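Local coordinates for protein vibralactone Cyclase (PDB 6KD0) that catalyses the cyclization that forms the fused bicyclic beta-lactone of vibralactone, using an alpha/beta hydrolase fold, at residues T4-L7 with D8-L11; P26-D30 with P31-L35; D133-T137 with P138-S142. All blocks are in the same frame, centred on the assembly; numbering follows the deposited sequence.

Contact 1. Residues T4-L7 with D8-L11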
ATOM      1  N   THR A   4       1.144 -24.377  -1.145  1.00 37.63           N
ATOM      2  CA  THR A   4       2.419 -24.053  -1.843  1.00 41.19           C
ATOM      3  C   THR A   4       3.171 -22.975  -1.054  1.00 40.86           C
ATOM      4  O   THR A   4       2.543 -22.331  -0.190  1.00 42.15           O
ATOM      5  CB  THR A   4       2.161 -23.614  -3.290  1.00 41.44           C
ATOM      6  OG1 THR A   4       3.414 -23.261  -3.877  1.00 66.58           O
ATOM      7  CG2 THR A   4       1.203 -22.447  -3.389  1.00 54.90           C
ATOM      8  N   LEU A   5       4.462 -22.790  -1.348  1.00 36.35           N
ATOM      9  CA  LEU A   5       5.286 -21.774  -0.640  1.00 43.09           C
ATOM     10  C   LEU A   5       6.348 -21.213  -1.594  1.00 48.15           C
ATOM     11  O   LEU A   5       6.974 -22.010  -2.319  1.00 49.17           O
ATOM     12  CB  LEU A   5       5.936 -22.426   0.585  1.00 48.15           C
ATOM     13  CG  LEU A   5       7.252 -23.156   0.320  1.00 49.54           C
ATOM     14  CD1 LEU A   5       8.398 -22.167   0.167  1.00 44.99           C
ATOM     15  CD2 LEU A   5       7.553 -24.151   1.430  1.00 57.29           C
ATOM     16  N   PHE A   6       6.531 -19.889  -1.583  1.00 30.00           N
ATOM     17  CA  PHE A   6       7.533 -19.207  -2.444  1.00 30.00           C
ATOM     18  C   PHE A   6       8.783 -19.124  -1.570  1.00 30.00           C
ATOM     19  O   PHE A   6       8.732 -18.381  -0.613  1.00 30.00           O
ATOM     20  CB  PHE A   6       7.068 -17.789  -2.807  1.00 30.00           C
ATOM     21  CG  PHE A   6       8.083 -16.952  -3.555  1.00 30.00           C
ATOM     22  CD1 PHE A   6       9.371 -16.783  -3.085  1.00 30.00           C
ATOM     23  CD2 PHE A   6       7.744 -16.283  -4.721  1.00 30.00           C
ATOM     24  CE1 PHE A   6      10.302 -16.040  -3.782  1.00 30.00           C
ATOM     25  CE2 PHE A   6       8.675 -15.538  -5.416  1.00 30.00           C
ATOM     26  CZ  PHE A   6       9.954 -15.421  -4.945  1.00 30.00           C
ATOM     27  N   LEU A   7       9.879 -19.767  -1.971  1.00 30.00           N
ATOM     28  CA  LEU A   7      11.090 -19.918  -1.120  1.00 30.00           C
ATOM     29  C   LEU A   7      12.253 -18.920  -1.316  1.00 30.00           C
ATOM     30  O   LEU A   7      12.298 -17.992  -0.506  1.00 30.00           O
ATOM     31  CB  LEU A   7      11.538 -21.382  -1.216  1.00 30.00           C
ATOM     32  CG  LEU A   7      11.485 -22.183   0.080  1.00 30.00           C
ATOM     33  CD1 LEU A   7      11.357 -23.659  -0.193  1.00 30.00           C
ATOM     34  CD2 LEU A   7      12.713 -21.926   0.927  1.00 30.00           C
ATOM     35  N   ASP A   8      13.203 -19.160  -2.236  1.00 30.00           N
ATOM     36  CA  ASP A   8      14.460 -18.362  -2.353  1.00 30.00           C
ATOM     37  C   ASP A   8      14.786 -17.885  -3.775  1.00 30.00           C
ATOM     38  O   ASP A   8      13.864 -17.815  -4.582  1.00 30.00           O
ATOM     39  CB  ASP A   8      15.703 -19.138  -1.883  1.00 30.00           C
ATOM     40  CG  ASP A   8      15.651 -20.655  -2.018  1.00 30.00           C
ATOM     41  OD1 ASP A   8      14.717 -21.240  -1.495  1.00 30.00           O
ATOM     42  OD2 ASP A   8      16.572 -21.233  -2.602  1.00 30.00           O
ATOM     43  N   GLU A   9      16.080 -17.538  -3.944  1.00 72.56           N
ATOM     44  CA  GLU A   9      16.938 -17.089  -5.100  1.00 69.01           C
ATOM     45  C   GLU A   9      17.929 -15.990  -4.685  1.00 62.40           C
ATOM     46  O   GLU A   9      18.120 -15.069  -5.493  1.00 69.09           O
ATOM     47  CB  GLU A   9      16.232 -16.705  -6.410  1.00 67.99           C
ATOM     48  CG  GLU A   9      15.616 -15.306  -6.427  1.00 69.52           C
ATOM     49  CD  GLU A   9      14.637 -15.097  -7.560  1.00 69.89           C
ATOM     50  OE1 GLU A   9      15.077 -14.683  -8.646  1.00 70.05           O
ATOM     51  OE2 GLU A   9      13.446 -15.361  -7.364  1.00 69.85           O
ATOM     52  N   GLY A  10      18.600 -16.106  -3.533  1.00 48.69           N
ATOM     53  CA  GLY A  10      19.463 -14.977  -3.141  1.00 45.50           C
ATOM     54  C   GLY A  10      18.640 -13.689  -3.085  1.00 40.73           C
ATOM     55  O   GLY A  10      19.021 -12.695  -3.663  1.00 38.96           O
ATOM     56  N   LEU A  11      17.493 -13.758  -2.437  1.00 32.12           N
ATOM     57  CA  LEU A  11      16.567 -12.637  -2.296  1.00 31.97           C
ATOM     58  C   LEU A  11      17.219 -11.445  -1.604  1.00 27.08           C
ATOM     59  O   LEU A  11      16.919 -10.299  -1.951  1.00 28.42           O
ATOM     60  CB  LEU A  11      15.316 -13.091  -1.541  1.00 25.32           C
ATOM     61  CG  LEU A  11      14.353 -13.931  -2.384  1.00 31.07           C
ATOM     62  CD1 LEU A  11      12.972 -14.006  -1.783  1.00 36.06           C
ATOM     63  CD2 LEU A  11      14.244 -13.381  -3.793  1.00 36.00           C
TER
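Between Phe6 and Leu11 the backbone passes from an extended course into a bend, so that the side chains at its two ends meet. Phe6 still has extended angles; Glu9 and Gly10 then both have positive phi, and the chain turns back at Leu11. Glu9 is poorly ordered, so its own conformation deserves caution. No hydrogen bond joins 4-7 to 8-11, which leaves the evidence for the contact in the side chains.

The apolar part of it is Phe6 CE1 against Leu11 CD1, 3.9 Å apart. Phe6 carries CG anti to its backbone N (chi1 174°), which sends the ring along the chain to this methyl, and the approach is oblique. At the limit of contact with the same ring, Asp8 O lies 4.1 Å from Phe6 CE1; an approach of Glu9 OE2 to Phe6 CZ is doubtful, given the disorder of that side chain. Leu7 and Asp8, side by side at the surface, point the same way.

Phe6 and Leu11 turn inward to the fold. Both touch Met305 on the edge strand 301-307, and they also reach helix 284-296, Phe6 at Leu288 and Leu11 at Arg284. A backbone hydrogen bond between Leu11 and Gly308 fastens this N-terminal loop just beyond that strand.

Contact 2. Residues P26-D30 with P31-L35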
ATOM      1  N   PRO A  26      23.030   9.137   1.189  1.00 32.64           N
ATOM      2  CA  PRO A  26      23.457   9.758   2.453  1.00 31.11           C
ATOM      3  C   PRO A  26      22.654   9.190   3.613  1.00 40.16           C
ATOM      4  O   PRO A  26      21.424   9.191   3.581  1.00 38.49           O
ATOM      5  CB  PRO A  26      23.153  11.245   2.243  1.00 30.40           C
ATOM      6  CG  PRO A  26      22.839  11.410   0.787  1.00 39.91           C
ATOM      7  CD  PRO A  26      22.311  10.085   0.326  1.00 33.26           C
ATOM      8  N   GLN A  27      23.355   8.713   4.649  1.00 41.02           N
ATOM      9  CA  GLN A  27      22.634   8.208   5.811  1.00 41.85           C
ATOM     10  C   GLN A  27      22.828   9.138   7.002  1.00 40.15           C
ATOM     11  O   GLN A  27      23.908   9.716   7.158  1.00 38.62           O
ATOM     12  CB  GLN A  27      23.106   6.801   6.180  1.00 46.96           C
ATOM     13  CG  GLN A  27      22.370   5.677   5.455  1.00 48.48           C
ATOM     14  CD  GLN A  27      23.295   4.540   5.057  1.00 53.57           C
ATOM     15  OE1 GLN A  27      23.776   4.488   3.927  1.00 52.65           O
ATOM     16  NE2 GLN A  27      23.551   3.626   5.988  1.00 59.55           N
ATOM     17  N   PRO A  28      21.818   9.320   7.852  1.00 43.04           N
ATOM     18  CA  PRO A  28      21.999  10.200   9.010  1.00 37.17           C
ATOM     19  C   PRO A  28      23.002   9.592   9.976  1.00 34.83           C
ATOM     20  O   PRO A  28      23.237   8.382   9.999  1.00 28.71           O
ATOM     21  CB  PRO A  28      20.597  10.274   9.625  1.00 39.52           C
ATOM     22  CG  PRO A  28      19.994   8.947   9.267  1.00 41.91           C
ATOM     23  CD  PRO A  28      20.502   8.653   7.873  1.00 41.48           C
ATOM     24  N   THR A  29      23.611  10.459  10.779  1.00 29.28           N
ATOM     25  CA  THR A  29      24.590   9.984  11.751  1.00 30.92           C
ATOM     26  C   THR A  29      23.942   9.416  13.012  1.00 29.88           C
ATOM     27  O   THR A  29      24.620   8.718  13.770  1.00 31.96           O
ATOM     28  CB  THR A  29      25.555  11.113  12.112  1.00 33.45           C
ATOM     29  OG1 THR A  29      24.813  12.288  12.480  1.00 32.37           O
ATOM     30  CG2 THR A  29      26.462  11.428  10.914  1.00 34.44           C
ATOM     31  N   ASP A  30      22.647   9.676  13.225  1.00 31.08           N
ATOM     32  CA  ASP A  30      21.909   9.145  14.376  1.00 27.72           C
ATOM     33  C   ASP A  30      21.911   7.620  14.364  1.00 28.04           C
ATOM     34  O   ASP A  30      21.538   7.027  13.349  1.00 27.82           O
ATOM     35  CB  ASP A  30      20.444   9.585  14.321  1.00 36.26           C
ATOM     36  CG  ASP A  30      20.228  11.014  14.721  1.00 43.54           C
ATOM     37  OD1 ASP A  30      21.158  11.648  15.253  1.00 57.47           O
ATOM     38  OD2 ASP A  30      19.095  11.497  14.516  1.00 58.06           O
ATOM     39  N   PRO A  31      22.227   6.953  15.479  1.00 27.01           N
ATOM     40  CA  PRO A  31      22.000   5.497  15.526  1.00 28.44           C
ATOM     41  C   PRO A  31      20.549   5.124  15.284  1.00 27.59           C
ATOM     42  O   PRO A  31      20.272   4.140  14.588  1.00 28.61           O
ATOM     43  CB  PRO A  31      22.447   5.112  16.946  1.00 26.46           C
ATOM     44  CG  PRO A  31      23.322   6.244  17.394  1.00 25.67           C
ATOM     45  CD  PRO A  31      22.773   7.463  16.750  1.00 23.28           C
ATOM     46  N   PHE A  32      19.614   5.898  15.823  1.00 23.08           N
ATOM     47  CA  PHE A  32      18.184   5.661  15.612  1.00 24.85           C
ATOM     48  C   PHE A  32      17.464   7.007  15.587  1.00 24.90           C
ATOM     49  O   PHE A  32      17.130   7.569  16.643  1.00 21.19           O
ATOM     50  CB  PHE A  32      17.594   4.732  16.671  1.00 22.51           C
ATOM     51  CG  PHE A  32      16.254   4.167  16.294  1.00 21.17           C
ATOM     52  CD1 PHE A  32      15.095   4.890  16.527  1.00 23.11           C
ATOM     53  CD2 PHE A  32      16.152   2.917  15.692  1.00 26.39           C
ATOM     54  CE1 PHE A  32      13.853   4.378  16.177  1.00 23.41           C
ATOM     55  CE2 PHE A  32      14.910   2.393  15.339  1.00 23.07           C
ATOM     56  CZ  PHE A  32      13.758   3.131  15.582  1.00 22.26           C
ATOM     57  N   PRO A  33      17.201   7.553  14.402  1.00 23.83           N
ATOM     58  CA  PRO A  33      16.536   8.851  14.298  1.00 27.08           C
ATOM     59  C   PRO A  33      15.172   8.827  14.964  1.00 23.62           C
ATOM     60  O   PRO A  33      14.434   7.838  14.843  1.00 22.84           O
ATOM     61  CB  PRO A  33      16.400   9.061  12.781  1.00 24.46           C
ATOM     62  CG  PRO A  33      17.422   8.172  12.176  1.00 27.35           C
ATOM     63  CD  PRO A  33      17.577   7.001  13.087  1.00 25.75           C
ATOM     64  N   PRO A  34      14.804   9.899  15.664  1.00 22.44           N
ATOM     65  CA  PRO A  34      13.492   9.963  16.321  1.00 25.42           C
ATOM     66  C   PRO A  34      12.384  10.191  15.299  1.00 22.70           C
ATOM     67  O   PRO A  34      12.635  10.524  14.141  1.00 23.03           O
ATOM     68  CB  PRO A  34      13.624  11.161  17.265  1.00 26.58           C
ATOM     69  CG  PRO A  34      14.641  12.053  16.588  1.00 26.31           C
ATOM     70  CD  PRO A  34      15.572  11.150  15.815  1.00 27.23           C
ATOM     71  N   LEU A  35      11.138  10.006  15.758  1.00 20.14           N
ATOM     72  CA  LEU A  35       9.993  10.080  14.850  1.00 25.18           C
ATOM     73  C   LEU A  35       9.941  11.406  14.099  1.00 24.47           C
ATOM     74  O   LEU A  35       9.672  11.436  12.887  1.00 20.48           O
ATOM     75  CB  LEU A  35       8.686   9.865  15.621  1.00 23.13           C
ATOM     76  CG  LEU A  35       7.435   9.846  14.740  1.00 22.49           C
ATOM     77  CD1 LEU A  35       7.582   8.897  13.543  1.00 20.41           C
ATOM     78  CD2 LEU A  35       6.248   9.466  15.575  1.00 23.02           C
TER
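Asp30 folds its side chain against Pro33 and Pro34 in a proline-rich loop that links helix 18-24 to helix 35-54 and ends with Pro34 as the N-cap residue of the second helix. Its CB sits 4.0 Å from Pro33 CG, beside the pyrrolidine ring. From there CG turns anti to the carbonyl carbon (chi1 -76°), which carries the carboxylate toward the later prolines. At the tip, OD2 is 3.7 Å from Pro33 CA. This is a van der Waals contact between an oxygen and a C-H group; any electrostatic gain from it is probably small.

Pro33 is held from a second direction. Pro28 CG comes within 4.0 Å of Pro33 CG, and the two side chains cross at about a right angle, which brings the start of the loop back to its end. With an alanine here instead of Pro33, Pro28 CG and Asp30 CB would probably lose the ring they pack on, and the backbone before the helix would be freer to turn.

Arg38, one turn into helix 35-54, ties the loop down by a hydrogen bond from NE to Pro33 O and a cation-pi contact with Phe32. The Phe32 ring also meets Trp244 of helix 239-249 edge-to-face. At the far end of its side chain, Asp30 OD2 finishes 3.8 Å from Pro34 CD, the two side chains crossing nearly perpendicularly.

Contact 3. Residues D133-T137 with P138-S142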
ATOM      1  N   ASP A 133      -5.939  10.894   4.147  1.00 19.28           N
ATOM      2  CA  ASP A 133      -5.022  11.234   5.233  1.00 16.23           C
ATOM      3  C   ASP A 133      -5.496  10.577   6.532  1.00 20.26           C
ATOM      4  O   ASP A 133      -5.994  11.229   7.455  1.00 20.58           O
ATOM      5  CB  ASP A 133      -4.926  12.750   5.383  1.00 19.59           C
ATOM      6  CG  ASP A 133      -4.235  13.415   4.198  1.00 25.69           C
ATOM      7  OD1 ASP A 133      -3.619  12.689   3.386  1.00 22.60           O
ATOM      8  OD2 ASP A 133      -4.311  14.659   4.083  1.00 25.43           O
ATOM      9  N   TYR A 134      -5.345   9.250   6.586  1.00 18.02           N
ATOM     10  CA  TYR A 134      -5.736   8.512   7.779  1.00 17.26           C
ATOM     11  C   TYR A 134      -4.869   8.925   8.966  1.00 15.03           C
ATOM     12  O   TYR A 134      -3.717   9.347   8.814  1.00 17.51           O
ATOM     13  CB  TYR A 134      -5.655   6.998   7.527  1.00 14.87           C
ATOM     14  CG  TYR A 134      -4.289   6.435   7.163  1.00 15.67           C
ATOM     15  CD1 TYR A 134      -3.344   6.127   8.144  1.00 16.85           C
ATOM     16  CD2 TYR A 134      -3.963   6.173   5.828  1.00 17.05           C
ATOM     17  CE1 TYR A 134      -2.086   5.595   7.801  1.00 16.93           C
ATOM     18  CE2 TYR A 134      -2.723   5.627   5.472  1.00 17.74           C
ATOM     19  CZ  TYR A 134      -1.792   5.343   6.466  1.00 18.71           C
ATOM     20  OH  TYR A 134      -0.575   4.820   6.118  1.00 15.76           O
ATOM     21  N   ARG A 135      -5.427   8.811  10.169  1.00 17.26           N
ATOM     22  CA  ARG A 135      -4.709   9.288  11.346  1.00 16.57           C
ATOM     23  C   ARG A 135      -3.468   8.439  11.624  1.00 18.84           C
ATOM     24  O   ARG A 135      -3.466   7.219  11.419  1.00 19.24           O
ATOM     25  CB  ARG A 135      -5.646   9.321  12.555  1.00 17.39           C
ATOM     26  CG  ARG A 135      -6.347  10.667  12.686  1.00 21.82           C
ATOM     27  CD  ARG A 135      -7.396  10.649  13.789  1.00 24.95           C
ATOM     28  NE  ARG A 135      -8.583   9.902  13.386  1.00 18.32           N
ATOM     29  CZ  ARG A 135      -9.669   9.742  14.138  1.00 22.52           C
ATOM     30  NH1 ARG A 135      -9.736  10.277  15.360  1.00 26.06           N
ATOM     31  NH2 ARG A 135     -10.695   9.043  13.674  1.00 19.66           N
ATOM     32  N   LEU A 136      -2.404   9.098  12.080  1.00 17.65           N
ATOM     33  CA  LEU A 136      -1.103   8.477  12.289  1.00 18.99           C
ATOM     34  C   LEU A 136      -0.889   8.061  13.734  1.00 21.08           C
ATOM     35  O   LEU A 136      -1.414   8.677  14.668  1.00 20.35           O
ATOM     36  CB  LEU A 136       0.026   9.436  11.900  1.00 16.91           C
ATOM     37  CG  LEU A 136      -0.043   9.916  10.443  1.00 21.59           C
ATOM     38  CD1 LEU A 136       1.090  10.891  10.161  1.00 22.84           C
ATOM     39  CD2 LEU A 136      -0.001   8.725   9.508  1.00 20.47           C
ATOM     40  N   THR A 137      -0.078   7.011  13.904  1.00 19.85           N
ATOM     41  CA  THR A 137       0.475   6.653  15.194  1.00 19.62           C
ATOM     42  C   THR A 137       1.693   7.531  15.483  1.00 16.32           C
ATOM     43  O   THR A 137       2.262   8.131  14.574  1.00 16.62           O
ATOM     44  CB  THR A 137       0.884   5.175  15.205  1.00 19.33           C
ATOM     45  OG1 THR A 137       1.926   4.976  14.238  1.00 20.37           O
ATOM     46  CG2 THR A 137      -0.316   4.275  14.874  1.00 16.95           C
ATOM     47  N   PRO A 138       2.127   7.624  16.752  1.00 17.01           N
ATOM     48  CA  PRO A 138       1.515   7.083  17.967  1.00 18.58           C
ATOM     49  C   PRO A 138       0.403   7.946  18.532  1.00 21.26           C
ATOM     50  O   PRO A 138      -0.238   7.516  19.484  1.00 24.27           O
ATOM     51  CB  PRO A 138       2.686   7.028  18.945  1.00 20.07           C
ATOM     52  CG  PRO A 138       3.551   8.195  18.554  1.00 19.19           C
ATOM     53  CD  PRO A 138       3.413   8.295  17.032  1.00 19.13           C
ATOM     54  N   GLU A 139       0.206   9.145  17.979  1.00 22.01           N
ATOM     55  CA  GLU A 139      -0.833  10.046  18.483  1.00 24.52           C
ATOM     56  C   GLU A 139      -2.207   9.378  18.494  1.00 24.62           C
ATOM     57  O   GLU A 139      -3.005   9.600  19.414  1.00 27.36           O
ATOM     58  CB  GLU A 139      -0.864  11.333  17.659  1.00 24.63           C
ATOM     59  CG  GLU A 139       0.359  12.224  17.850  1.00 26.24           C
ATOM     60  CD  GLU A 139       1.505  11.891  16.911  1.00 30.26           C
ATOM     61  OE1 GLU A 139       1.413  10.897  16.148  1.00 26.67           O
ATOM     62  OE2 GLU A 139       2.515  12.636  16.934  1.00 30.86           O
ATOM     63  N   SER A 140      -2.510   8.570  17.484  1.00 20.71           N
ATOM     64  CA  SER A 140      -3.709   7.736  17.475  1.00 24.67           C
ATOM     65  C   SER A 140      -3.281   6.276  17.432  1.00 22.20           C
ATOM     66  O   SER A 140      -2.521   5.897  16.542  1.00 27.54           O
ATOM     67  CB  SER A 140      -4.589   8.034  16.252  1.00 21.38           C
ATOM     68  OG  SER A 140      -5.089   9.367  16.245  1.00 25.32           O
ATOM     69  N   SER A 141      -3.788   5.449  18.346  1.00 20.42           N
ATOM     70  CA  SER A 141      -3.429   4.025  18.359  1.00 20.78           C
ATOM     71  C   SER A 141      -4.291   3.229  17.387  1.00 21.72           C
ATOM     72  O   SER A 141      -5.439   3.599  17.114  1.00 20.31           O
ATOM     73  CB  SER A 141      -3.602   3.440  19.765  1.00 23.01           C
ATOM     74  OG  SER A 141      -2.798   4.165  20.669  1.00 24.45           O
ATOM     75  N   SER A 142      -3.741   2.113  16.892  1.00 17.19           N
ATOM     76  CA  SER A 142      -4.536   1.149  16.135  1.00 19.82           C
ATOM     77  C   SER A 142      -5.736   0.713  16.977  1.00 19.24           C
ATOM     78  O   SER A 142      -5.582   0.457  18.170  1.00 22.56           O
ATOM     79  CB  SER A 142      -3.680  -0.070  15.765  1.00 20.86           C
ATOM     80  OG  SER A 142      -4.478  -1.136  15.243  1.00 17.34           O
TER
HETATM   81  O   HOH W   1      -3.223  10.744  14.954  1.00 24.51           O
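Glu139 sets OE1 over one face of the flat cis peptide that joins Thr137 to Pro138, 3.4 Å from Thr137 C. The carboxylate is inclined to that peptide rather than stacked on it. Thr137 CB and OG1 occupy the opposite face, and the Pro138 ring continues from the nitrogen end. Glu139 OE1 and Thr137 O are both acceptors and do not bond; OE1 has its salt bridge with Arg39 NH2 of helix 35-54.

The cis bond bends the chain into an alpha-turn, closed from residue i+4 to residue i. Ser140 N donates to Leu136 O at 3.0 Å with an N-H...O angle of 154°, the donor lying 15° from the carbonyl plane. Leu136 O takes a second bond from a water at 2.8 Å, and the same water is hydrogen-bonded to Ser140 OG at 2.7 Å. Side chain, backbone and water therefore close a small hydrogen-bonded ring that includes the carbonyl oxygen.

Two further contacts line the turn. The aliphatic arm of Arg135 runs past the serine hydroxyl, with Arg135 CD 3.6 Å from Ser140 OG, while its guanidinium goes on to Asp148 and Glu74 O. In Thr137 a chi1 of 63° sets CG2 anti to the carbonyl carbon, beside the backbone N, and brings it just 3.2 Å from Ser140 O. A bent CA-H...O contact reaches that same oxygen, Thr137 CA to Ser140 O 3.4 Å.

Residues 133 to 139 read Asp-Tyr-Arg-Leu-Thr-Pro-Glu, resembling the DYRLAPE motif of hormone-sensitive-lipase-like hydrolases. The chemistry implies a turn closed by one backbone hydrogen bond and a water bridge, with the charges of Arg135 and Glu139 spent outward, on helix 144-158 and helix 35-54, and probably tying it to both.

Contact 1, contact 2 and contact 3 follow one another along the chain, the first two before the opening strand 64-73 and the third after strand 128-132 of the mixed sheet. Contact 1 stands apart at the edge strand 301-307: its centre is 32 Å from that of contact 2 and 34 Å from that of contact 3. Contacts 2 and 3 have centres 22 Å apart yet meet where Leu35 CD2 packs on Pro138 CD, 3.4 Å away, and both border helices 35-54 and 239-249. The N-terminal region thus lies against the hydrolase fold at two separate places, one at the sheet edge and one at the cis-proline turn.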